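PDB 6OZE: endonuclease V from Homo sapiens, which cleaves inosine-containing RNA as a metal-ion-dependent endoribonuclease with an RNase H-like catalytic domain. Local coordinates for residues Ser58-Ser63 with Arg229-Cys234; Val114-Gly119 with Pro141-Ala146; Leu168-Asp173 with Ser191-Thr196; Arg197-Ser202 with Arg223-Val228. The protein carries 4 engineered substitutions. One frame throughout, in Å; residues are numbered along the deposited sequence.

Contact 1: Ser58-Ser63 with Arg229-Cys234; sequences SLVVLS and RQADIC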
loop_
_atom_site.group_PDB
_atom_site.type_symbol
_atom_site.label_atom_id
_atom_site.label_comp_id
_atom_site.label_asym_id
_atom_site.label_seq_id
_atom_site.Cartn_x
_atom_site.Cartn_y
_atom_site.Cartn_z
ATOM N N SER A 58 8.568 -5.832 -6.437
ATOM C CA SER A 58 9.722 -5.257 -5.762
ATOM C C SER A 58 9.436 -5.014 -4.286
ATOM O O SER A 58 8.315 -4.645 -3.904
ATOM C CB SER A 58 10.131 -3.919 -6.393
ATOM O OG SER A 58 10.530 -4.118 -7.752
ATOM N N LEU A 59 10.467 -5.213 -3.474
ATOM C CA LEU A 59 10.449 -4.875 -2.053
ATOM C C LEU A 59 11.673 -4.039 -1.751
ATOM O O LEU A 59 12.794 -4.421 -2.105
ATOM C CB LEU A 59 10.461 -6.159 -1.211
ATOM C CG LEU A 59 10.794 -6.000 0.278
ATOM C CD1 LEU A 59 9.677 -5.234 0.980
ATOM C CD2 LEU A 59 10.972 -7.371 0.913
ATOM N N VAL A 60 11.458 -2.888 -1.108
ATOM C CA VAL A 60 12.557 -2.051 -0.651
ATOM C C VAL A 60 12.390 -1.813 0.842
ATOM O O VAL A 60 11.277 -1.859 1.376
ATOM C CB VAL A 60 12.662 -0.706 -1.402
ATOM C CG1 VAL A 60 12.878 -0.946 -2.900
ATOM C CG2 VAL A 60 11.420 0.179 -1.135
ATOM N N VAL A 61 13.508 -1.626 1.527
ATOM C CA VAL A 61 13.486 -1.185 2.919
ATOM C C VAL A 61 14.323 0.078 3.018
ATOM O O VAL A 61 15.436 0.134 2.482
ATOM C CB VAL A 61 14.020 -2.263 3.879
ATOM C CG1 VAL A 61 13.919 -1.775 5.332
ATOM C CG2 VAL A 61 13.255 -3.582 3.670
ATOM N N LEU A 62 13.782 1.098 3.686
ATOM C CA LEU A 62 14.471 2.360 3.884
ATOM C C LEU A 62 14.681 2.611 5.374
ATOM O O LEU A 62 13.864 2.221 6.214
ATOM C CB LEU A 62 13.657 3.538 3.310
ATOM C CG LEU A 62 13.674 3.773 1.800
ATOM C CD1 LEU A 62 13.119 2.605 1.000
ATOM C CD2 LEU A 62 12.905 5.057 1.481
ATOM N N SER A 63 15.785 3.260 5.696
ATOM C CA SER A 63 15.975 3.726 7.057
ATOM C C SER A 63 14.969 4.829 7.362
ATOM O O SER A 63 14.464 5.503 6.464
ATOM C CB SER A 63 17.391 4.249 7.220
ATOM O OG SER A 63 17.659 5.299 6.305
ATOM N N ARG A 229 7.836 5.050 -3.738
ATOM C CA ARG A 229 8.493 5.599 -4.922
ATOM C C ARG A 229 9.717 4.778 -5.296
ATOM O O ARG A 229 9.942 4.496 -6.478
ATOM C CB ARG A 229 8.895 7.053 -4.648
ATOM C CG ARG A 229 9.177 7.876 -5.901
ATOM C CD ARG A 229 9.558 9.306 -5.586
ATOM N NE ARG A 229 10.884 9.428 -4.986
ATOM C CZ ARG A 229 12.014 9.573 -5.675
ATOM N NH1 ARG A 229 13.166 9.686 -5.031
ATOM N NH2 ARG A 229 12.000 9.596 -7.006
ATOM N N GLN A 230 10.518 4.382 -4.300
ATOM C CA GLN A 230 11.708 3.582 -4.596
ATOM C C GLN A 230 11.332 2.194 -5.091
ATOM O O GLN A 230 12.019 1.647 -5.956
ATOM C CB GLN A 230 12.635 3.527 -3.380
ATOM C CG GLN A 230 13.269 4.881 -3.030
ATOM C CD GLN A 230 14.223 5.379 -4.089
ATOM O OE1 GLN A 230 14.840 4.588 -4.808
ATOM N NE2 GLN A 230 14.352 6.692 -4.196
ATOM N N ALA A 231 10.244 1.610 -4.577
ATOM C CA ALA A 231 9.847 0.296 -5.082
ATOM C C ALA A 231 9.359 0.405 -6.520
ATOM O O ALA A 231 9.645 -0.481 -7.339
ATOM C CB ALA A 231 8.797 -0.334 -4.165
ATOM N N ASP A 232 8.663 1.497 -6.853
ATOM C CA ASP A 232 8.222 1.705 -8.227
ATOM C C ASP A 232 9.419 1.849 -9.161
ATOM O O ASP A 232 9.441 1.249 -10.246
ATOM C CB ASP A 232 7.324 2.938 -8.312
ATOM C CG ASP A 232 6.769 3.151 -9.706
ATOM O OD1 ASP A 232 5.888 2.368 -10.126
ATOM O OD2 ASP A 232 7.221 4.092 -10.388
ATOM N N ILE A 233 10.411 2.645 -8.766
ATOM C CA ILE A 233 11.618 2.823 -9.567
ATOM C C ILE A 233 12.336 1.497 -9.742
ATOM O O ILE A 233 12.763 1.153 -10.849
ATOM C CB ILE A 233 12.530 3.887 -8.931
ATOM C CG1 ILE A 233 11.873 5.271 -9.026
ATOM C CG2 ILE A 233 13.910 3.899 -9.603
ATOM C CD1 ILE A 233 12.525 6.331 -8.166
ATOM N N CYS A 234 12.482 0.726 -8.657
ATOM C CA CYS A 234 13.148 -0.575 -8.774
ATOM C C CYS A 234 12.446 -1.476 -9.791
ATOM O O CYS A 234 13.105 -2.160 -10.591
ATOM C CB CYS A 234 13.182 -1.261 -7.408
ATOM S SG CYS A 234 14.482 -0.650 -6.333
#

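Contact 2: Val114-Gly119 with Pro141-Ala146; sequences VLLVDG and PCVGVA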
loop_
_atom_site.group_PDB
_atom_site.type_symbol
_atom_site.label_atom_id
_atom_site.label_comp_id
_atom_site.label_asym_id
_atom_site.label_seq_id
_atom_site.Cartn_x
_atom_site.Cartn_y
_atom_site.Cartn_z
ATOM N N VAL A 114 7.129 -1.815 9.215
ATOM C CA VAL A 114 5.859 -1.428 8.610
ATOM C C VAL A 114 6.089 -1.403 7.106
ATOM O O VAL A 114 7.186 -1.078 6.639
ATOM C CB VAL A 114 5.413 -0.037 9.152
ATOM C CG1 VAL A 114 6.509 1.027 8.921
ATOM C CG2 VAL A 114 4.103 0.413 8.501
ATOM N N LEU A 115 5.052 -1.735 6.343
ATOM C CA LEU A 115 5.108 -1.671 4.889
ATOM C C LEU A 115 4.152 -0.598 4.404
ATOM O O LEU A 115 2.989 -0.565 4.823
ATOM C CB LEU A 115 4.661 -2.997 4.260
ATOM C CG LEU A 115 5.494 -4.246 4.525
ATOM C CD1 LEU A 115 4.810 -5.457 3.857
ATOM C CD2 LEU A 115 6.889 -4.046 3.973
ATOM N N LEU A 116 4.632 0.239 3.500
ATOM C CA LEU A 116 3.776 1.101 2.695
ATOM C C LEU A 116 3.537 0.378 1.375
ATOM O O LEU A 116 4.494 0.040 0.660
ATOM C CB LEU A 116 4.422 2.459 2.452
ATOM C CG LEU A 116 4.801 3.271 3.700
ATOM C CD1 LEU A 116 5.235 4.679 3.285
ATOM C CD2 LEU A 116 3.654 3.347 4.723
ATOM N N VAL A 117 2.270 0.155 1.051
ATOM C CA VAL A 117 1.866 -0.685 -0.075
ATOM C C VAL A 117 1.232 0.192 -1.135
ATOM O O VAL A 117 0.318 0.971 -0.836
ATOM C CB VAL A 117 0.856 -1.734 0.399
ATOM C CG1 VAL A 117 0.389 -2.608 -0.765
ATOM C CG2 VAL A 117 1.478 -2.566 1.465
ATOM N N ASP A 118 1.706 0.072 -2.372
ATOM C CA ASP A 118 1.028 0.722 -3.482
ATOM C C ASP A 118 -0.276 -0.020 -3.748
ATOM O O ASP A 118 -0.295 -1.001 -4.496
ATOM C CB ASP A 118 1.918 0.749 -4.726
ATOM C CG ASP A 118 1.295 1.532 -5.879
ATOM O OD1 ASP A 118 0.150 2.014 -5.754
ATOM O OD2 ASP A 118 1.960 1.674 -6.921
ATOM N N GLY A 119 -1.355 0.446 -3.138
ATOM C CA GLY A 119 -2.623 -0.256 -3.165
ATOM C C GLY A 119 -3.457 0.177 -1.980
ATOM O O GLY A 119 -3.029 0.974 -1.151
ATOM N N PRO A 141 2.597 -4.528 10.328
ATOM C CA PRO A 141 1.878 -3.274 10.108
ATOM C C PRO A 141 1.975 -2.875 8.647
ATOM O O PRO A 141 3.053 -2.906 8.041
ATOM C CB PRO A 141 2.628 -2.288 11.009
ATOM C CG PRO A 141 3.164 -3.153 12.126
ATOM C CD PRO A 141 3.584 -4.425 11.419
ATOM N N CYS A 142 0.826 -2.566 8.045
ATOM C CA CYS A 142 0.786 -2.212 6.633
ATOM C C CYS A 142 -0.175 -1.057 6.419
ATOM O O CYS A 142 -1.242 -1.008 7.037
ATOM C CB CYS A 142 0.307 -3.378 5.760
ATOM S SG CYS A 142 1.525 -4.660 5.421
ATOM N N VAL A 143 0.213 -0.155 5.522
ATOM C CA VAL A 143 -0.574 1.016 5.151
ATOM C C VAL A 143 -0.840 0.952 3.654
ATOM O O VAL A 143 0.092 0.749 2.859
ATOM C CB VAL A 143 0.202 2.299 5.479
ATOM C CG1 VAL A 143 -0.578 3.538 5.002
ATOM C CG2 VAL A 143 0.493 2.360 6.966
ATOM N N GLY A 144 -2.097 1.152 3.268
ATOM C CA GLY A 144 -2.429 1.286 1.864
ATOM C C GLY A 144 -2.245 2.717 1.401
ATOM O O GLY A 144 -2.822 3.645 1.984
ATOM N N VAL A 145 -1.410 2.923 0.388
ATOM C CA VAL A 145 -1.159 4.237 -0.197
ATOM C C VAL A 145 -1.615 4.160 -1.643
ATOM O O VAL A 145 -0.947 3.535 -2.477
ATOM C CB VAL A 145 0.327 4.625 -0.124
ATOM C CG1 VAL A 145 0.562 6.005 -0.748
ATOM C CG2 VAL A 145 0.827 4.550 1.313
ATOM N N ALA A 146 -2.742 4.790 -1.949
ATOM C CA ALA A 146 -3.307 4.761 -3.285
ATOM C C ALA A 146 -3.190 6.130 -3.939
ATOM O O ALA A 146 -3.319 7.172 -3.282
ATOM C CB ALA A 146 -4.762 4.288 -3.275
#

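Contact 3: Leu168-Asp173 with Ser191-Thr196; sequences LQTRGD and SHDRST. With NA (sodium ion), chain F.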
loop_
_atom_site.group_PDB
_atom_site.type_symbol
_atom_site.label_atom_id
_atom_site.label_comp_id
_atom_site.label_asym_id
_atom_site.label_seq_id
_atom_site.Cartn_x
_atom_site.Cartn_y
_atom_site.Cartn_z
ATOM N N LEU A 168 -7.234 21.763 0.777
ATOM C CA LEU A 168 -5.913 21.308 1.194
ATOM C C LEU A 168 -4.885 22.357 0.796
ATOM O O LEU A 168 -4.938 22.905 -0.308
ATOM C CB LEU A 168 -5.564 19.990 0.499
ATOM C CG LEU A 168 -6.421 18.758 0.799
ATOM C CD1 LEU A 168 -6.063 17.598 -0.126
ATOM C CD2 LEU A 168 -6.266 18.344 2.263
ATOM N N GLN A 169 -3.936 22.636 1.691
ATOM C CA GLN A 169 -2.999 23.732 1.473
ATOM C C GLN A 169 -1.550 23.277 1.408
ATOM O O GLN A 169 -0.800 23.739 0.539
ATOM C CB GLN A 169 -3.150 24.799 2.572
ATOM C CG GLN A 169 -4.486 25.513 2.561
ATOM C CD GLN A 169 -4.615 26.471 1.398
ATOM O OE1 GLN A 169 -4.963 26.075 0.285
ATOM N NE2 GLN A 169 -4.332 27.744 1.648
ATOM N N THR A 170 -1.117 22.421 2.327
ATOM C CA THR A 170 0.298 22.089 2.455
ATOM C C THR A 170 0.445 20.608 2.746
ATOM O O THR A 170 -0.526 19.911 3.058
ATOM C CB THR A 170 0.972 22.845 3.612
ATOM O OG1 THR A 170 0.395 22.422 4.856
ATOM C CG2 THR A 170 0.818 24.346 3.461
ATOM N N ARG A 171 1.687 20.134 2.639
ATOM C CA ARG A 171 2.023 18.793 3.094
ATOM C C ARG A 171 1.428 18.550 4.472
ATOM O O ARG A 171 1.485 19.413 5.359
ATOM C CB ARG A 171 3.546 18.638 3.168
ATOM C CG ARG A 171 4.017 17.314 3.752
ATOM C CD ARG A 171 5.526 17.229 3.699
ATOM N NE ARG A 171 6.064 16.038 4.353
ATOM C CZ ARG A 171 7.340 15.915 4.706
ATOM N NH1 ARG A 171 8.187 16.907 4.453
ATOM N NH2 ARG A 171 7.786 14.810 5.299
ATOM N N GLY A 172 0.861 17.365 4.647
ATOM C CA GLY A 172 0.319 16.958 5.912
ATOM C C GLY A 172 -1.149 17.257 6.084
ATOM O O GLY A 172 -1.783 16.668 6.967
ATOM N N ASP A 173 -1.712 18.136 5.254
ATOM C CA ASP A 173 -3.139 18.425 5.333
ATOM C C ASP A 173 -3.911 17.213 4.831
ATOM O O ASP A 173 -3.512 16.565 3.860
ATOM C CB ASP A 173 -3.510 19.627 4.463
ATOM C CG ASP A 173 -3.019 20.944 5.028
ATOM O OD1 ASP A 173 -2.440 20.965 6.135
ATOM O OD2 ASP A 173 -3.219 21.967 4.351
ATOM N N SER A 191 0.478 15.261 0.209
ATOM C CA SER A 191 1.787 14.784 0.618
ATOM C C SER A 191 2.927 15.727 0.260
ATOM O O SER A 191 4.071 15.448 0.616
ATOM C CB SER A 191 2.035 13.410 0.005
ATOM O OG SER A 191 1.896 13.496 -1.399
ATOM N N HIS A 192 2.652 16.838 -0.423
ATOM C CA HIS A 192 3.724 17.707 -0.884
ATOM C C HIS A 192 3.167 19.109 -1.067
ATOM O O HIS A 192 2.030 19.269 -1.508
ATOM C CB HIS A 192 4.321 17.187 -2.203
ATOM C CG HIS A 192 5.610 17.839 -2.589
ATOM N ND1 HIS A 192 5.664 19.009 -3.318
ATOM C CD2 HIS A 192 6.894 17.481 -2.359
ATOM C CE1 HIS A 192 6.927 19.343 -3.516
ATOM N NE2 HIS A 192 7.694 18.432 -2.945
ATOM N N ASP A 193 3.979 20.117 -0.731
ATOM C CA ASP A 193 3.514 21.498 -0.811
ATOM C C ASP A 193 3.173 21.910 -2.237
ATOM O O ASP A 193 2.331 22.794 -2.439
ATOM C CB ASP A 193 4.581 22.449 -0.262
ATOM C CG ASP A 193 4.605 22.510 1.255
ATOM O OD1 ASP A 193 3.712 21.934 1.907
ATOM O OD2 ASP A 193 5.535 23.154 1.799
ATOM N N ARG A 194 3.826 21.312 -3.231
ATOM C CA ARG A 194 3.726 21.781 -4.607
ATOM C C ARG A 194 2.845 20.901 -5.488
ATOM O O ARG A 194 2.883 21.040 -6.714
ATOM C CB ARG A 194 5.118 21.943 -5.224
ATOM C CG ARG A 194 5.847 23.206 -4.780
ATOM C CD ARG A 194 7.218 23.317 -5.426
ATOM N NE ARG A 194 8.172 22.369 -4.857
ATOM C CZ ARG A 194 8.940 22.628 -3.803
ATOM N NH1 ARG A 194 8.866 23.807 -3.202
ATOM N NH2 ARG A 194 9.782 21.709 -3.350
ATOM N N SER A 195 2.055 20.006 -4.903
ATOM C CA SER A 195 1.165 19.128 -5.654
ATOM C C SER A 195 -0.237 19.247 -5.079
ATOM O O SER A 195 -0.408 19.181 -3.863
ATOM C CB SER A 195 1.618 17.673 -5.533
ATOM O OG SER A 195 1.328 17.167 -4.239
ATOM N N THR A 196 -1.230 19.394 -5.947
ATOM C CA THR A 196 -2.604 19.507 -5.477
ATOM C C THR A 196 -3.320 18.165 -5.364
ATOM O O THR A 196 -4.307 18.072 -4.626
ATOM C CB THR A 196 -3.400 20.457 -6.382
ATOM O OG1 THR A 196 -4.786 20.423 -6.016
ATOM C CG2 THR A 196 -3.251 20.059 -7.835
HETATM NA NA NA F . -5.499 24.465 -1.921
HETATM O O HOH W 1 1.667 24.907 -0.261
HETATM O O HOH W 2 -6.144 26.191 -3.576
HETATM O O HOH W 3 -3.165 24.790 -2.767
HETATM O O HOH W 4 -5.560 22.527 -3.128
#

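Contact 4: Arg197-Ser202 with Arg223-Val228; sequences RPLYIS and RIPEPV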
loop_
_atom_site.group_PDB
_atom_site.type_symbol
_atom_site.label_atom_id
_atom_site.label_comp_id
_atom_site.label_asym_id
_atom_site.label_seq_id
_atom_site.Cartn_x
_atom_site.Cartn_y
_atom_site.Cartn_z
ATOM N N ARG A 197 -2.840 17.133 -6.052
ATOM C CA ARG A 197 -3.535 15.848 -6.097
ATOM C C ARG A 197 -3.169 15.021 -4.867
ATOM O O ARG A 197 -1.986 14.740 -4.654
ATOM C CB ARG A 197 -3.146 15.101 -7.363
ATOM C CG ARG A 197 -3.945 13.833 -7.617
ATOM C CD ARG A 197 -3.529 13.172 -8.926
ATOM N NE ARG A 197 -3.316 11.732 -8.783
ATOM C CZ ARG A 197 -2.720 10.969 -9.694
ATOM N NH1 ARG A 197 -2.568 9.669 -9.479
ATOM N NH2 ARG A 197 -2.272 11.504 -10.821
ATOM N N PRO A 198 -4.128 14.631 -4.040
ATOM C CA PRO A 198 -3.798 13.948 -2.788
ATOM C C PRO A 198 -3.501 12.472 -3.013
ATOM O O PRO A 198 -3.757 11.896 -4.078
ATOM C CB PRO A 198 -5.072 14.107 -1.953
ATOM C CG PRO A 198 -6.164 14.193 -2.965
ATOM C CD PRO A 198 -5.575 14.892 -4.171
ATOM N N LEU A 199 -2.930 11.860 -1.981
ATOM C CA LEU A 199 -2.882 10.413 -1.893
ATOM C C LEU A 199 -4.073 9.930 -1.083
ATOM O O LEU A 199 -4.629 10.658 -0.262
ATOM C CB LEU A 199 -1.617 9.975 -1.165
ATOM C CG LEU A 199 -0.295 10.596 -1.582
ATOM C CD1 LEU A 199 0.792 10.121 -0.624
ATOM C CD2 LEU A 199 0.043 10.198 -3.000
ATOM N N TYR A 200 -4.476 8.690 -1.315
ATOM C CA TYR A 200 -5.604 8.114 -0.590
ATOM C C TYR A 200 -5.060 7.017 0.314
ATOM O O TYR A 200 -4.571 5.977 -0.163
ATOM C CB TYR A 200 -6.682 7.622 -1.554
ATOM C CG TYR A 200 -7.207 8.763 -2.374
ATOM C CD1 TYR A 200 -8.204 9.597 -1.874
ATOM C CD2 TYR A 200 -6.661 9.076 -3.609
ATOM C CE1 TYR A 200 -8.671 10.665 -2.598
ATOM C CE2 TYR A 200 -7.124 10.148 -4.341
ATOM C CZ TYR A 200 -8.132 10.946 -3.830
ATOM O OH TYR A 200 -8.600 12.018 -4.551
ATOM N N ILE A 201 -5.130 7.254 1.619
ATOM C CA ILE A 201 -4.477 6.420 2.619
ATOM C C ILE A 201 -5.535 5.602 3.342
ATOM O O ILE A 201 -6.576 6.135 3.734
ATOM C CB ILE A 201 -3.722 7.296 3.637
ATOM C CG1 ILE A 201 -2.792 8.294 2.923
ATOM C CG2 ILE A 201 -2.981 6.408 4.656
ATOM C CD1 ILE A 201 -1.831 7.659 1.958
ATOM N N SER A 202 -5.261 4.307 3.542
ATOM C CA SER A 202 -6.168 3.510 4.352
ATOM C C SER A 202 -5.371 2.482 5.138
ATOM O O SER A 202 -4.222 2.170 4.805
ATOM C CB SER A 202 -7.268 2.873 3.506
ATOM O OG SER A 202 -6.695 1.997 2.535
ATOM N N ARG A 223 5.947 13.822 -3.915
ATOM C CA ARG A 223 4.529 13.527 -3.724
ATOM C C ARG A 223 4.307 12.058 -3.373
ATOM O O ARG A 223 3.511 11.734 -2.487
ATOM C CB ARG A 223 3.708 13.939 -4.951
ATOM C CG ARG A 223 2.211 13.709 -4.776
ATOM C CD ARG A 223 1.447 13.757 -6.100
ATOM N NE ARG A 223 0.133 13.124 -5.973
ATOM C CZ ARG A 223 -0.240 12.021 -6.612
ATOM N NH1 ARG A 223 0.592 11.418 -7.453
ATOM N NH2 ARG A 223 -1.456 11.523 -6.419
ATOM N N ILE A 224 5.004 11.149 -4.040
ATOM C CA ILE A 224 4.871 9.727 -3.720
ATOM C C ILE A 224 5.803 9.401 -2.555
ATOM O O ILE A 224 7.012 9.671 -2.653
ATOM C CB ILE A 224 5.221 8.892 -4.943
ATOM C CG1 ILE A 224 4.371 9.330 -6.135
ATOM C CG2 ILE A 224 5.050 7.399 -4.643
ATOM C CD1 ILE A 224 2.885 9.207 -5.889
ATOM N N PRO A 225 5.298 8.806 -1.468
ATOM C CA PRO A 225 6.157 8.495 -0.317
ATOM C C PRO A 225 7.360 7.667 -0.733
ATOM O O PRO A 225 7.264 6.787 -1.585
ATOM C CB PRO A 225 5.237 7.705 0.618
ATOM C CG PRO A 225 3.846 8.085 0.200
ATOM C CD PRO A 225 3.903 8.386 -1.263
ATOM N N GLU A 226 8.507 7.979 -0.128
ATOM C CA GLU A 226 9.786 7.402 -0.548
ATOM C C GLU A 226 9.794 5.884 -0.649
ATOM O O GLU A 226 10.292 5.368 -1.662
ATOM C CB GLU A 226 10.919 7.933 0.340
ATOM C CG GLU A 226 11.540 9.229 -0.168
ATOM C CD GLU A 226 11.982 9.121 -1.626
ATOM O OE1 GLU A 226 11.165 9.431 -2.518
ATOM O OE2 GLU A 226 13.139 8.711 -1.887
ATOM N N PRO A 227 9.280 5.119 0.321
ATOM C CA PRO A 227 9.340 3.644 0.170
ATOM C C PRO A 227 8.554 3.152 -1.032
ATOM O O PRO A 227 9.015 2.234 -1.736
ATOM C CB PRO A 227 8.784 3.126 1.507
ATOM C CG PRO A 227 9.040 4.294 2.501
ATOM C CD PRO A 227 8.747 5.509 1.648
ATOM N N VAL A 228 7.398 3.745 -1.305
ATOM C CA VAL A 228 6.591 3.394 -2.476
ATOM C C VAL A 228 7.288 3.836 -3.757
ATOM O O VAL A 228 7.354 3.099 -4.758
ATOM C CB VAL A 228 5.210 4.067 -2.336
ATOM C CG1 VAL A 228 4.361 3.858 -3.576
ATOM C CG2 VAL A 228 4.492 3.574 -1.083
#

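Contact 1: Ser58-Ser63 with Arg229-Cys234
V60 points toward the helix and spreads its two methyls over A231 and C234. CG1 lies anti to the carbonyl carbon (chi1 -60°) and meets SG of C234 at 3.8 Å as well as CA of A231, while CG2 meets the backbone N of A231 and touches its CB at 4.0 Å. Backbone takes part as well: CG1 of V60 is 4.1 Å from the carbonyl O of Q230, whose own side chain sets out toward the strand and then leads away at its amide end.

Two residues earlier, S58 turns to the same side of the strand. Its CB sits 3.6 Å from the carbonyl O of A231, and its OG is 3.9 Å from CB of C234. That hydroxyl is buried, but it is hydrogen-bonded to S235 on the same helix and to S74 on strand 69-78, so a polar link joins the two layers beside the valine contact. The axes of the strand and helix segments approach to 7.5 Å, their N-to-C directions 138° apart. On the opposite face of the strand, L59 and V61 pack against helix 89-106. Helices on both faces of a mixed sheet that opens with antiparallel strands are the layered architecture of the RNase H-like fold.

Contact 2: Val114-Gly119 with Pro141-Ala146
L116 and V143 run alongside each other in the same direction, with CD2 of L116 3.7 Å from CB of V143. V145 is on this face too, its CG2 reaching CB of L116 at 4.3 Å, and helix 209-218 covers the leucine and V143 through L215 and A212. On the other face L115 meets C142: CD1 of L115 touches SG of C142 at 3.7 Å in the conformer given, one of two deposited for the cysteine.

Between these faces runs a regular parallel ladder. The N-H groups of L115, V143, V117 and V145 bond in turn to the carbonyls of P141, L115, V143 and V117. The last rung is longer: G119 N to V145 O is 3.2 Å, with the donor 56° out of the carbonyl plane, as the first strand gives way to loop. D118 stands at this end. With CG anti to its backbone N (chi1 -175°), its carboxylate draws near the second strand, OD1 3.8 Å from V145 O, while OD2 forms a salt bridge with K147.

The two strands belong to a beta-alpha-beta unit through helix 130-138. Apolar side chains on both faces give way to an acidic group at the strand ends, where D118 touches D44, consistent with the carboxylate cluster that holds metal ions in RNase H-like nucleases.

Contact 3: Leu168-Asp173 with Ser191-Thr196
OD2 of D173 is gripped by two backbone N-H groups, Q169 N at 2.8 Å and T170 N at 3.0 Å, and the loop held this way offers R171 N to OD1 of D193 across the contact, also at 2.8 Å. Two beta turns meet here: a type II turn from T170 to D173, with G172 at the third position on a positive phi, and a type I turn from H192 to S195. The two donors reach D173 OD2 differently. Q169 N is received on the anti lone pair of OD2, whereas T170 N comes from above the carboxylate plane, 67° out of it.

D193 takes the R171 proton almost straight, at 166°, and nearly in line with its own C-O bond. The same OD1 lies 3.4 Å from CB of T170, whose side chain runs alongside that of D193. R171 holds CG anti to its backbone N (chi1 175°), which places CG 3.6 Å from the carbonyl O of S191; the extended chain then carries NH2 to the carbonyl of S217, an engineered position on helix 209-218. Within the second turn, R194 N bonds to ND1 of H192 from a position tilted out of the ring plane, which restrains the imidazole.

This is an exposed corner of the domain, and the first loop also binds a sodium ion through L168 O and Q169 OE1, with R166 O at the end of helix 159-167 and three waters completing the site. One more water bridges the two loops, its oxygen 2.8 Å from Q169 O and 3.1 Å from D193 O, donating to both carbonyls.

Contact 4: Arg197-Ser202 with Arg223-Val228
R223 reaches across to the backbone of R197 and P198 with its guanidinium edge. NE bonds to the carbonyl O of R197 at 3.0 Å, an acceptor close to the guanidinium plane, and NH2 makes a weak bond of 3.3 Å to the carbonyl O of P198.

The charged contact is between like groups. NE of R197 and NH2 of R223, both donors, stand only 3.0 Å apart, and NH1 of R223 lies over the centre of the R197 guanidinium, the two planes 57° apart. Repulsion here is probably eased by the carbonyl oxygens around the pair, among them that of K147, which accepts from R197 NH1.

L199 carries the van der Waals contacts. Its CD2 sits 3.8 Å above the R223 guanidinium plane, toward the rim and on the face away from R197 CD, so the flat group is held between the R197 and L199 side chains. Two apolar pairs follow: CD1 of L199 meets CD of P225 tip to tip at 3.6 Å, and CD2 of L199 touches CD1 of I224 at 4.2 Å.

P225 is the N-cap of helix 226-242. It also packs on T216 of helix 209-218, on L116 of strand 115-118 and on V145 of strand 142-146, bringing the start of the last helix against the sheet beside strand 199-205.

How the contacts relate
From the N terminus, contact 1 opens first, on strand 54-63, and closes last, on helix 226-242, so its loop encloses the other three. Inside it they follow in series without crossing: contact 2 closes the short beta-alpha-beta loop, contact 3 ties the turns flanking the hairpin of strands 174-178 and 184-189, and contact 4 starts directly after it and returns from strand 199-205 to the helix that contact 1 uses. Contacts 2 and 4 meet within the sheet, since strands 142-146 and 199-205 are neighbours. S191 of contact 3 touches R223 of contact 4. V60 and L62 of contact 1 meet P227 and E226 of contact 4 at the last helix, while L59 packs on L115 within the sheet.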